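Local atomic coordinates of adenylyltransferase thiF (Escherichia coli, PDB entry 1ZUD), a protein that catalyses the ATP-dependent adenylation of the C-terminal glycine carboxylate of the sulfur carrier protein ThiS, a step in thiamine diphosphate biosynthesis. Residues C[61-66]-C[77-82]; C[155-160]-C[219-224]; C[3-8]-C[95-100]. One frame throughout, in Å; residues are numbered along the deposited sequence.

Interaction 1 of 3, residues C[61-66]-C[77-82]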
loop_
_atom_site.group_PDB
_atom_site.type_symbol
_atom_site.label_atom_id
_atom_site.label_comp_id
_atom_site.label_asym_id
_atom_site.label_seq_id
_atom_site.Cartn_x
_atom_site.Cartn_y
_atom_site.Cartn_z
ATOM N N ASP C 61 5.424 -20.529 -13.175
ATOM C CA ASP C 61 4.373 -21.334 -12.537
ATOM C C ASP C 61 3.070 -21.426 -13.330
ATOM O O ASP C 61 2.907 -20.723 -14.281
ATOM C CB ASP C 61 4.025 -20.745 -11.176
ATOM C CG ASP C 61 5.137 -20.939 -10.152
ATOM O OD1 ASP C 61 5.548 -19.935 -9.525
ATOM O OD2 ASP C 61 5.587 -22.097 -9.966
ATOM N N ASP C 62 2.174 -22.321 -12.907
ATOM C CA ASP C 62 0.828 -22.475 -13.475
ATOM C C ASP C 62 -0.118 -21.977 -12.348
ATOM O O ASP C 62 0.228 -22.015 -11.171
ATOM C CB ASP C 62 0.509 -23.963 -13.787
ATOM C CG ASP C 62 1.261 -24.492 -15.045
ATOM O OD1 ASP C 62 1.604 -23.707 -15.960
ATOM O OD2 ASP C 62 1.509 -25.715 -15.126
ATOM N N VAL C 63 -1.308 -21.513 -12.688
ATOM C CA VAL C 63 -2.209 -21.056 -11.649
ATOM C C VAL C 63 -2.696 -22.220 -10.764
ATOM O O VAL C 63 -3.042 -23.299 -11.254
ATOM C CB VAL C 63 -3.410 -20.313 -12.274
ATOM C CG1 VAL C 63 -4.361 -19.844 -11.164
ATOM C CG2 VAL C 63 -2.866 -19.096 -13.166
ATOM N N HIS C 64 -2.738 -22.001 -9.450
ATOM C CA HIS C 64 -3.213 -23.038 -8.517
ATOM C C HIS C 64 -4.331 -22.386 -7.743
ATOM O O HIS C 64 -4.310 -21.171 -7.556
ATOM C CB HIS C 64 -2.087 -23.467 -7.569
ATOM C CG HIS C 64 -0.877 -23.993 -8.280
ATOM N ND1 HIS C 64 -0.922 -25.085 -9.124
ATOM C CD2 HIS C 64 0.399 -23.535 -8.328
ATOM C CE1 HIS C 64 0.270 -25.271 -9.666
ATOM N NE2 HIS C 64 1.088 -24.343 -9.200
ATOM N N LEU C 65 -5.257 -23.189 -7.202
ATOM C CA LEU C 65 -6.388 -22.628 -6.478
ATOM C C LEU C 65 -5.947 -21.767 -5.291
ATOM O O LEU C 65 -6.541 -20.724 -5.030
ATOM C CB LEU C 65 -7.314 -23.773 -5.982
ATOM C CG LEU C 65 -8.377 -23.400 -4.958
ATOM C CD1 LEU C 65 -9.369 -22.360 -5.593
ATOM C CD2 LEU C 65 -9.093 -24.687 -4.509
ATOM N N SER C 66 -4.922 -22.217 -4.566
ATOM C CA SER C 66 -4.462 -21.463 -3.393
ATOM C C SER C 66 -3.828 -20.090 -3.732
ATOM O O SER C 66 -3.600 -19.268 -2.849
ATOM C CB SER C 66 -3.480 -22.302 -2.585
ATOM O OG SER C 66 -2.276 -22.407 -3.303
ATOM N N GLU C 77 -11.238 -20.004 -13.415
ATOM C CA GLU C 77 -11.173 -20.564 -14.768
ATOM C C GLU C 77 -9.734 -20.692 -15.272
ATOM O O GLU C 77 -9.474 -21.378 -16.256
ATOM C CB GLU C 77 -11.967 -19.699 -15.768
ATOM C CG GLU C 77 -13.476 -19.641 -15.509
ATOM C CD GLU C 77 -13.906 -18.393 -14.726
ATOM O OE1 GLU C 77 -13.243 -18.053 -13.711
ATOM O OE2 GLU C 77 -14.912 -17.757 -15.132
ATOM N N ASP C 78 -8.790 -20.035 -14.614
ATOM C CA ASP C 78 -7.427 -20.137 -15.093
ATOM C C ASP C 78 -6.630 -21.217 -14.412
ATOM O O ASP C 78 -5.464 -21.379 -14.730
ATOM C CB ASP C 78 -6.684 -18.821 -14.874
ATOM C CG ASP C 78 -7.352 -17.664 -15.594
ATOM O OD1 ASP C 78 -7.679 -17.819 -16.787
ATOM O OD2 ASP C 78 -7.554 -16.602 -14.964
ATOM N N ILE C 79 -7.212 -21.940 -13.457
ATOM C CA ILE C 79 -6.425 -22.945 -12.758
ATOM C C ILE C 79 -5.767 -23.956 -13.712
ATOM O O ILE C 79 -6.381 -24.405 -14.667
ATOM C CB ILE C 79 -7.283 -23.613 -11.657
ATOM C CG1 ILE C 79 -7.510 -22.585 -10.536
ATOM C CG2 ILE C 79 -6.683 -24.965 -11.220
ATOM C CD1 ILE C 79 -8.719 -22.903 -9.618
ATOM N N ASP C 80 -4.487 -24.255 -13.455
ATOM C CA ASP C 80 -3.675 -25.165 -14.252
ATOM C C ASP C 80 -3.080 -24.572 -15.525
ATOM O O ASP C 80 -2.296 -25.215 -16.195
ATOM C CB ASP C 80 -4.414 -26.480 -14.589
ATOM C CG ASP C 80 -4.712 -27.326 -13.358
ATOM O OD1 ASP C 80 -3.963 -27.245 -12.358
ATOM O OD2 ASP C 80 -5.705 -28.090 -13.396
ATOM N N ARG C 81 -3.405 -23.330 -15.838
ATOM C CA ARG C 81 -2.835 -22.707 -17.026
ATOM C C ARG C 81 -1.544 -21.916 -16.675
ATOM O O ARG C 81 -1.378 -21.481 -15.525
ATOM C CB ARG C 81 -3.908 -21.827 -17.651
ATOM C CG ARG C 81 -5.216 -22.609 -18.038
ATOM C CD ARG C 81 -6.222 -21.597 -18.697
ATOM N NE ARG C 81 -5.609 -20.893 -19.849
ATOM C CZ ARG C 81 -5.905 -19.646 -20.240
ATOM N NH1 ARG C 81 -6.820 -18.941 -19.583
ATOM N NH2 ARG C 81 -5.257 -19.075 -21.258
ATOM N N PRO C 82 -0.615 -21.742 -17.644
ATOM C CA PRO C 82 0.665 -21.013 -17.412
ATOM C C PRO C 82 0.432 -19.556 -16.979
ATOM O O PRO C 82 -0.280 -18.835 -17.652
ATOM C CB PRO C 82 1.378 -21.079 -18.776
ATOM C CG PRO C 82 0.622 -22.249 -19.531
ATOM C CD PRO C 82 -0.780 -22.132 -19.067
HETATM O O HOH W 1 -2.544 -26.020 -10.701
#
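The long loop that joins strand 54-58 to helix 83-94 in this Rossmann-type nucleotide-binding fold pinches together here, its 77-82 arm folded into a type II beta turn, Asp-78 to Arg-81. At Asp-61 the backbone is already bonded to Lys-83, and its N-H reaches the carboxylate of Asp-59; Lys-83 and Asp-59 both belong to the ATP site. Asp-62 makes a single backbone bridge with Pro-82, CA to CA 4.2 Å, while its OD1 packs against the proline CA at 3.2 Å. Val-63 carries the contact. Val-63 N donates a hydrogen bond to Arg-81 O (2.8 Å) within the carbonyl plane, and Val-63 O accepts one from Asp-80 N at 2.8 Å, this donor lying above the carbonyl plane. Both methyls face the turn: CG1, anti to the backbone N (chi1 180°), lies near Ile-79 CA, and CG2 touches both Arg-81 O and Asp-78 O. In the conformer given, His-64 ND1 is bonded to a water, which donates to Val-63 O and to Asp-80 OD1, so Val-63 O accepts two bonds. Leu-65 runs alongside Ile-79, pointing the same way, and touches Arg-8 of the second subunit; Leu-65 CB meets Ile-79 CD1 at 4.0 Å.

Interaction 2 of 3, residues C[155-160]-C[219-224]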
loop_
_atom_site.group_PDB
_atom_site.type_symbol
_atom_site.label_atom_id
_atom_site.label_comp_id
_atom_site.label_asym_id
_atom_site.label_seq_id
_atom_site.Cartn_x
_atom_site.Cartn_y
_atom_site.Cartn_z
ATOM N N GLY C 155 4.131 -8.596 7.207
ATOM C CA GLY C 155 5.190 -7.642 6.920
ATOM C C GLY C 155 5.624 -7.496 5.476
ATOM O O GLY C 155 5.448 -8.426 4.680
ATOM N N GLY C 156 6.172 -6.310 5.149
ATOM C CA GLY C 156 6.622 -6.022 3.788
ATOM C C GLY C 156 7.916 -5.215 3.801
ATOM O O GLY C 156 8.158 -4.515 4.783
ATOM N N GLN C 157 8.726 -5.348 2.742
ATOM C CA GLN C 157 9.982 -4.620 2.567
ATOM C C GLN C 157 10.020 -4.121 1.142
ATOM O O GLN C 157 9.648 -4.844 0.239
ATOM C CB GLN C 157 11.200 -5.551 2.824
ATOM C CG GLN C 157 11.138 -6.181 4.236
ATOM C CD GLN C 157 12.356 -7.085 4.604
ATOM O OE1 GLN C 157 13.040 -7.592 3.727
ATOM N NE2 GLN C 157 12.574 -7.301 5.906
ATOM N N LEU C 158 10.491 -2.890 0.929
ATOM C CA LEU C 158 10.574 -2.346 -0.419
ATOM C C LEU C 158 11.830 -1.406 -0.548
ATOM O O LEU C 158 12.149 -0.688 0.392
ATOM C CB LEU C 158 9.306 -1.526 -0.680
ATOM C CG LEU C 158 9.303 -0.553 -1.849
ATOM C CD1 LEU C 158 9.266 -1.350 -3.126
ATOM C CD2 LEU C 158 8.062 0.371 -1.752
ATOM N N MET C 159 12.509 -1.431 -1.697
ATOM C CA MET C 159 13.641 -0.523 -1.945
ATOM C C MET C 159 13.701 -0.226 -3.417
ATOM O O MET C 159 13.470 -1.136 -4.253
ATOM C CB MET C 159 15.010 -1.160 -1.651
ATOM C CG MET C 159 15.128 -2.057 -0.526
ATOM S SD MET C 159 16.846 -2.659 -0.643
ATOM C CE MET C 159 16.511 -4.336 -0.861
ATOM N N VAL C 160 14.069 1.013 -3.748
ATOM C CA VAL C 160 14.286 1.436 -5.150
ATOM C C VAL C 160 15.819 1.628 -5.315
ATOM O O VAL C 160 16.424 2.493 -4.634
ATOM C CB VAL C 160 13.600 2.758 -5.476
ATOM C CG1 VAL C 160 13.892 3.094 -6.944
ATOM C CG2 VAL C 160 12.041 2.645 -5.238
ATOM N N LEU C 219 15.255 1.872 2.433
ATOM C CA LEU C 219 14.565 0.621 2.654
ATOM C C LEU C 219 13.263 0.996 3.415
ATOM O O LEU C 219 13.319 1.681 4.432
ATOM C CB LEU C 219 15.425 -0.351 3.491
ATOM C CG LEU C 219 14.700 -1.613 3.959
ATOM C CD1 LEU C 219 14.356 -2.461 2.715
ATOM C CD2 LEU C 219 15.571 -2.403 4.958
ATOM N N ARG C 220 12.101 0.629 2.848
ATOM C CA ARG C 220 10.819 0.935 3.471
ATOM C C ARG C 220 10.244 -0.362 4.055
ATOM O O ARG C 220 10.123 -1.361 3.370
ATOM C CB ARG C 220 9.926 1.582 2.418
ATOM C CG ARG C 220 10.454 2.976 2.068
ATOM C CD ARG C 220 10.068 3.438 0.666
ATOM N NE ARG C 220 8.604 3.502 0.502
ATOM C CZ ARG C 220 7.988 3.754 -0.654
ATOM N NH1 ARG C 220 8.694 3.984 -1.772
ATOM N NH2 ARG C 220 6.658 3.734 -0.706
ATOM N N LEU C 221 9.936 -0.354 5.337
ATOM C CA LEU C 221 9.453 -1.556 6.019
ATOM C C LEU C 221 8.020 -1.312 6.500
ATOM O O LEU C 221 7.692 -0.267 7.063
ATOM C CB LEU C 221 10.352 -1.909 7.225
ATOM C CG LEU C 221 11.881 -1.984 6.914
ATOM C CD1 LEU C 221 12.672 -2.194 8.240
ATOM C CD2 LEU C 221 12.210 -3.128 5.972
ATOM N N PHE C 222 7.175 -2.291 6.260
ATOM C CA PHE C 222 5.767 -2.153 6.641
ATOM C C PHE C 222 5.383 -3.241 7.649
ATOM O O PHE C 222 5.672 -4.408 7.433
ATOM C CB PHE C 222 4.896 -2.267 5.354
ATOM C CG PHE C 222 3.388 -2.192 5.614
ATOM C CD1 PHE C 222 2.857 -1.180 6.398
ATOM C CD2 PHE C 222 2.533 -3.120 5.042
ATOM C CE1 PHE C 222 1.477 -1.062 6.637
ATOM C CE2 PHE C 222 1.118 -3.031 5.257
ATOM C CZ PHE C 222 0.599 -2.009 6.048
ATOM N N ASP C 223 4.747 -2.863 8.756
ATOM C CA ASP C 223 4.203 -3.870 9.696
ATOM C C ASP C 223 2.642 -3.676 9.526
ATOM O O ASP C 223 2.081 -2.722 10.033
ATOM C CB ASP C 223 4.611 -3.555 11.146
ATOM C CG ASP C 223 3.990 -4.533 12.167
ATOM O OD1 ASP C 223 2.929 -5.172 11.882
ATOM O OD2 ASP C 223 4.555 -4.633 13.275
ATOM N N GLY C 224 1.982 -4.608 8.835
ATOM C CA GLY C 224 0.550 -4.517 8.570
ATOM C C GLY C 224 -0.322 -4.713 9.788
ATOM O O GLY C 224 -1.525 -4.435 9.736
#
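Arg-220 leaves its strand beside Leu-158 in a hydrogen-bonded pair of antiparallel strands; the axes of the two segments approach to 4.7 Å, with N-to-C directions 166° apart. They belong to the antiparallel part of the mixed sheet, which extends the parallel Rossmann-type strands. Arg-220 CB rests 3.8 Å from Leu-158 O, which accepts the hydrogen bond of Arg-220 N at 2.8 Å, almost straight and nearly along the C=O axis. CG stands anti to the carbonyl carbon, and a bend at chi3 (60°) lays the end of the chain alongside Leu-158. NE, CZ, NH1 and NH2 all lie within 3.9 Å of one methyl, Leu-158 CD2, which sits over the centre of one guanidinium face. NH1 forms a salt bridge with Glu-204, which should fix its rotation. On the opposite face of the sheet, Met-159 CG and Leu-219 CD1 are pressed to 3.4 Å, tighter than normal carbon contact, and Leu-221 CD2 lies against Gln-157 CG. The amide of Gln-157 binds backbone atoms of Gln-61 and Ile-63 of the ThiS chain, so this face receives the carrier protein. The Arg-220 and Leu-158 face turns to helix 191-210, and the strand pair lies between strands 146-152 and 228-233.

Interaction 3 of 3, residues C[3-8]-C[95-100]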
loop_
_atom_site.group_PDB
_atom_site.type_symbol
_atom_site.label_atom_id
_atom_site.label_comp_id
_atom_site.label_asym_id
_atom_site.label_seq_id
_atom_site.Cartn_x
_atom_site.Cartn_y
_atom_site.Cartn_z
ATOM N N ASP C 3 -6.101 9.641 -29.957
ATOM C CA ASP C 3 -7.264 10.059 -29.200
ATOM C C ASP C 3 -7.768 9.021 -28.197
ATOM O O ASP C 3 -8.285 9.380 -27.126
ATOM C CB ASP C 3 -8.412 10.437 -30.134
ATOM C CG ASP C 3 -8.584 11.931 -30.250
ATOM O OD1 ASP C 3 -7.698 12.587 -30.838
ATOM O OD2 ASP C 3 -9.604 12.451 -29.740
ATOM N N ARG C 4 -7.650 7.747 -28.538
ATOM C CA ARG C 4 -8.125 6.716 -27.628
ATOM C C ARG C 4 -7.210 6.728 -26.419
ATOM O O ARG C 4 -7.696 6.641 -25.288
ATOM C CB ARG C 4 -8.127 5.337 -28.302
ATOM C CG ARG C 4 -8.956 4.295 -27.549
ATOM C CD ARG C 4 -9.182 2.992 -28.324
ATOM N NE ARG C 4 -7.937 2.376 -28.789
ATOM C CZ ARG C 4 -7.317 2.694 -29.924
ATOM N NH1 ARG C 4 -7.826 3.621 -30.728
ATOM N NH2 ARG C 4 -6.184 2.094 -30.252
ATOM N N ASP C 5 -5.895 6.856 -26.648
ATOM C CA ASP C 5 -4.948 6.921 -25.528
ATOM C C ASP C 5 -5.223 8.157 -24.668
ATOM O O ASP C 5 -5.183 8.106 -23.418
ATOM C CB ASP C 5 -3.504 6.984 -26.039
ATOM C CG ASP C 5 -3.076 5.695 -26.756
ATOM O OD1 ASP C 5 -3.639 4.615 -26.450
ATOM O OD2 ASP C 5 -2.173 5.769 -27.619
ATOM N N PHE C 6 -5.518 9.281 -25.313
ATOM C CA PHE C 6 -5.773 10.491 -24.539
ATOM C C PHE C 6 -6.912 10.302 -23.506
ATOM O O PHE C 6 -6.801 10.676 -22.333
ATOM C CB PHE C 6 -6.071 11.660 -25.497
ATOM C CG PHE C 6 -6.045 12.966 -24.819
ATOM C CD1 PHE C 6 -7.218 13.589 -24.441
ATOM C CD2 PHE C 6 -4.833 13.507 -24.413
ATOM C CE1 PHE C 6 -7.180 14.749 -23.642
ATOM C CE2 PHE C 6 -4.780 14.654 -23.617
ATOM C CZ PHE C 6 -5.945 15.276 -23.229
ATOM N N MET C 7 -7.998 9.658 -23.931
ATOM C CA MET C 7 -9.131 9.395 -23.060
ATOM C C MET C 7 -8.811 8.371 -21.976
ATOM O O MET C 7 -9.131 8.534 -20.776
ATOM C CB MET C 7 -10.311 8.847 -23.894
ATOM C CG MET C 7 -11.061 9.932 -24.673
ATOM S SD MET C 7 -11.875 11.148 -23.586
ATOM C CE MET C 7 -12.129 10.209 -21.917
ATOM N N ARG C 8 -8.153 7.318 -22.399
ATOM C CA ARG C 8 -7.813 6.230 -21.488
ATOM C C ARG C 8 -6.916 6.716 -20.357
ATOM O O ARG C 8 -7.134 6.380 -19.181
ATOM C CB ARG C 8 -7.112 5.110 -22.280
ATOM C CG ARG C 8 -6.524 3.988 -21.401
ATOM C CD ARG C 8 -5.712 2.987 -22.247
ATOM N NE ARG C 8 -6.586 2.099 -23.011
ATOM C CZ ARG C 8 -7.221 1.051 -22.489
ATOM N NH1 ARG C 8 -7.081 0.762 -21.206
ATOM N NH2 ARG C 8 -7.988 0.277 -23.251
ATOM N N ASN C 95 -6.096 -3.552 -21.239
ATOM C CA ASN C 95 -5.491 -2.588 -22.131
ATOM C C ASN C 95 -4.857 -3.268 -23.369
ATOM O O ASN C 95 -3.686 -3.649 -23.374
ATOM C CB ASN C 95 -4.443 -1.750 -21.360
ATOM C CG ASN C 95 -3.944 -0.536 -22.170
ATOM O OD1 ASN C 95 -4.213 -0.437 -23.359
ATOM N ND2 ASN C 95 -3.199 0.381 -21.521
ATOM N N PRO C 96 -5.634 -3.370 -24.462
ATOM C CA PRO C 96 -5.193 -3.984 -25.719
ATOM C C PRO C 96 -4.293 -3.099 -26.551
ATOM O O PRO C 96 -3.894 -3.483 -27.625
ATOM C CB PRO C 96 -6.512 -4.269 -26.456
ATOM C CG PRO C 96 -7.404 -3.119 -26.019
ATOM C CD PRO C 96 -7.047 -2.930 -24.527
ATOM N N ASP C 97 -3.964 -1.916 -26.054
ATOM C CA ASP C 97 -3.151 -0.975 -26.817
ATOM C C ASP C 97 -1.675 -0.928 -26.451
ATOM O O ASP C 97 -0.901 -0.154 -26.999
ATOM C CB ASP C 97 -3.773 0.433 -26.705
ATOM C CG ASP C 97 -5.182 0.486 -27.334
ATOM O OD1 ASP C 97 -5.391 -0.264 -28.299
ATOM O OD2 ASP C 97 -6.053 1.251 -26.890
ATOM N N ILE C 98 -1.251 -1.757 -25.530
ATOM C CA ILE C 98 0.179 -1.739 -25.222
ATOM C C ILE C 98 0.767 -3.101 -25.597
ATOM O O ILE C 98 0.004 -4.039 -25.868
ATOM C CB ILE C 98 0.429 -1.390 -23.728
ATOM C CG1 ILE C 98 -0.423 -2.286 -22.814
ATOM C CG2 ILE C 98 0.158 0.112 -23.512
ATOM C CD1 ILE C 98 -0.115 -2.093 -21.337
ATOM N N GLN C 99 2.101 -3.195 -25.649
ATOM C CA GLN C 99 2.800 -4.438 -25.972
ATOM C C GLN C 99 2.948 -5.357 -24.745
ATOM O O GLN C 99 3.624 -5.001 -23.756
ATOM C CB GLN C 99 4.180 -4.098 -26.561
ATOM C CG GLN C 99 5.081 -5.293 -26.842
ATOM C CD GLN C 99 4.432 -6.356 -27.725
ATOM O OE1 GLN C 99 3.838 -6.044 -28.763
ATOM N NE2 GLN C 99 4.556 -7.622 -27.321
ATOM N N LEU C 100 2.331 -6.533 -24.776
ATOM C CA LEU C 100 2.448 -7.431 -23.611
ATOM C C LEU C 100 3.191 -8.701 -23.961
ATOM O O LEU C 100 2.691 -9.515 -24.694
ATOM C CB LEU C 100 1.055 -7.746 -23.028
ATOM C CG LEU C 100 0.273 -6.539 -22.453
ATOM C CD1 LEU C 100 -1.185 -6.952 -22.127
ATOM C CD2 LEU C 100 0.969 -5.990 -21.177
HETATM O O HOH W 2 -8.460 0.493 -25.731
#
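Two arginines one turn apart on helix 3-8 reach the turn after helix 83-94. The close-packed part belongs to Arg-8, whose guanidinium lies flat on the side-chain amide of Asn-95, the two planes 5° apart. Asn-95 OD1 stands over the centre of the guanidinium, 3.5 Å from Arg-8 CZ, yet the angle at NE is too poor for a hydrogen bond. NH1 is instead bonded to Leu-94 O, and Asn-95 ND2 is held by Ala-48 O and Tyr-9 OH. Asn-95 OD1 also accepts Asp-97 N at 3.1 Å, making an Asx turn inside the type I beta turn Asn-95 to Ile-98, the connection leading into strand 99-103 of the Rossmann-type sheet. Both arginines have two conformers, one given here; the looser side is solvent-exposed Arg-4. A bend at chi3 (54°) brings it side-on into a salt bridge, Arg-4 NE to Asp-97 OD2 2.9 Å and Arg-4 NH2 to Asp-97 OD1 3.2 Å, both hydrogen-bonded. The grip is skewed, with guanidinium and carboxylate planes 69° apart and both oxygens met from above the carboxylate plane. A water bridges the two sides, accepting from Arg-8 NH2 at 2.5 Å and donating to Asp-97 OD2 at 2.8 Å.

Overall arrangement
Along the chain, interaction 1 is nested inside the span closed by interaction 3, and interaction 2 follows both. Helix 83-94 relates interactions 1 and 3: 77-82 leads into its start and 95-100 leaves its end, with the contact centres about 28 Å apart. Interactions 2 and 3 reach the same mixed sheet on opposite sides of the chain's centre, about 32 Å apart between centres; strand 99-103 is one outermost strand, whereas 155-161 and 218-223 lie toward the other end. No two of the contacts touch. All three meet the second subunit, and Leu-65 of one subunit packs on Arg-8 of the other, joining interactions 1 and 3 across the homodimer, while interaction 2 also carries the ThiS interface.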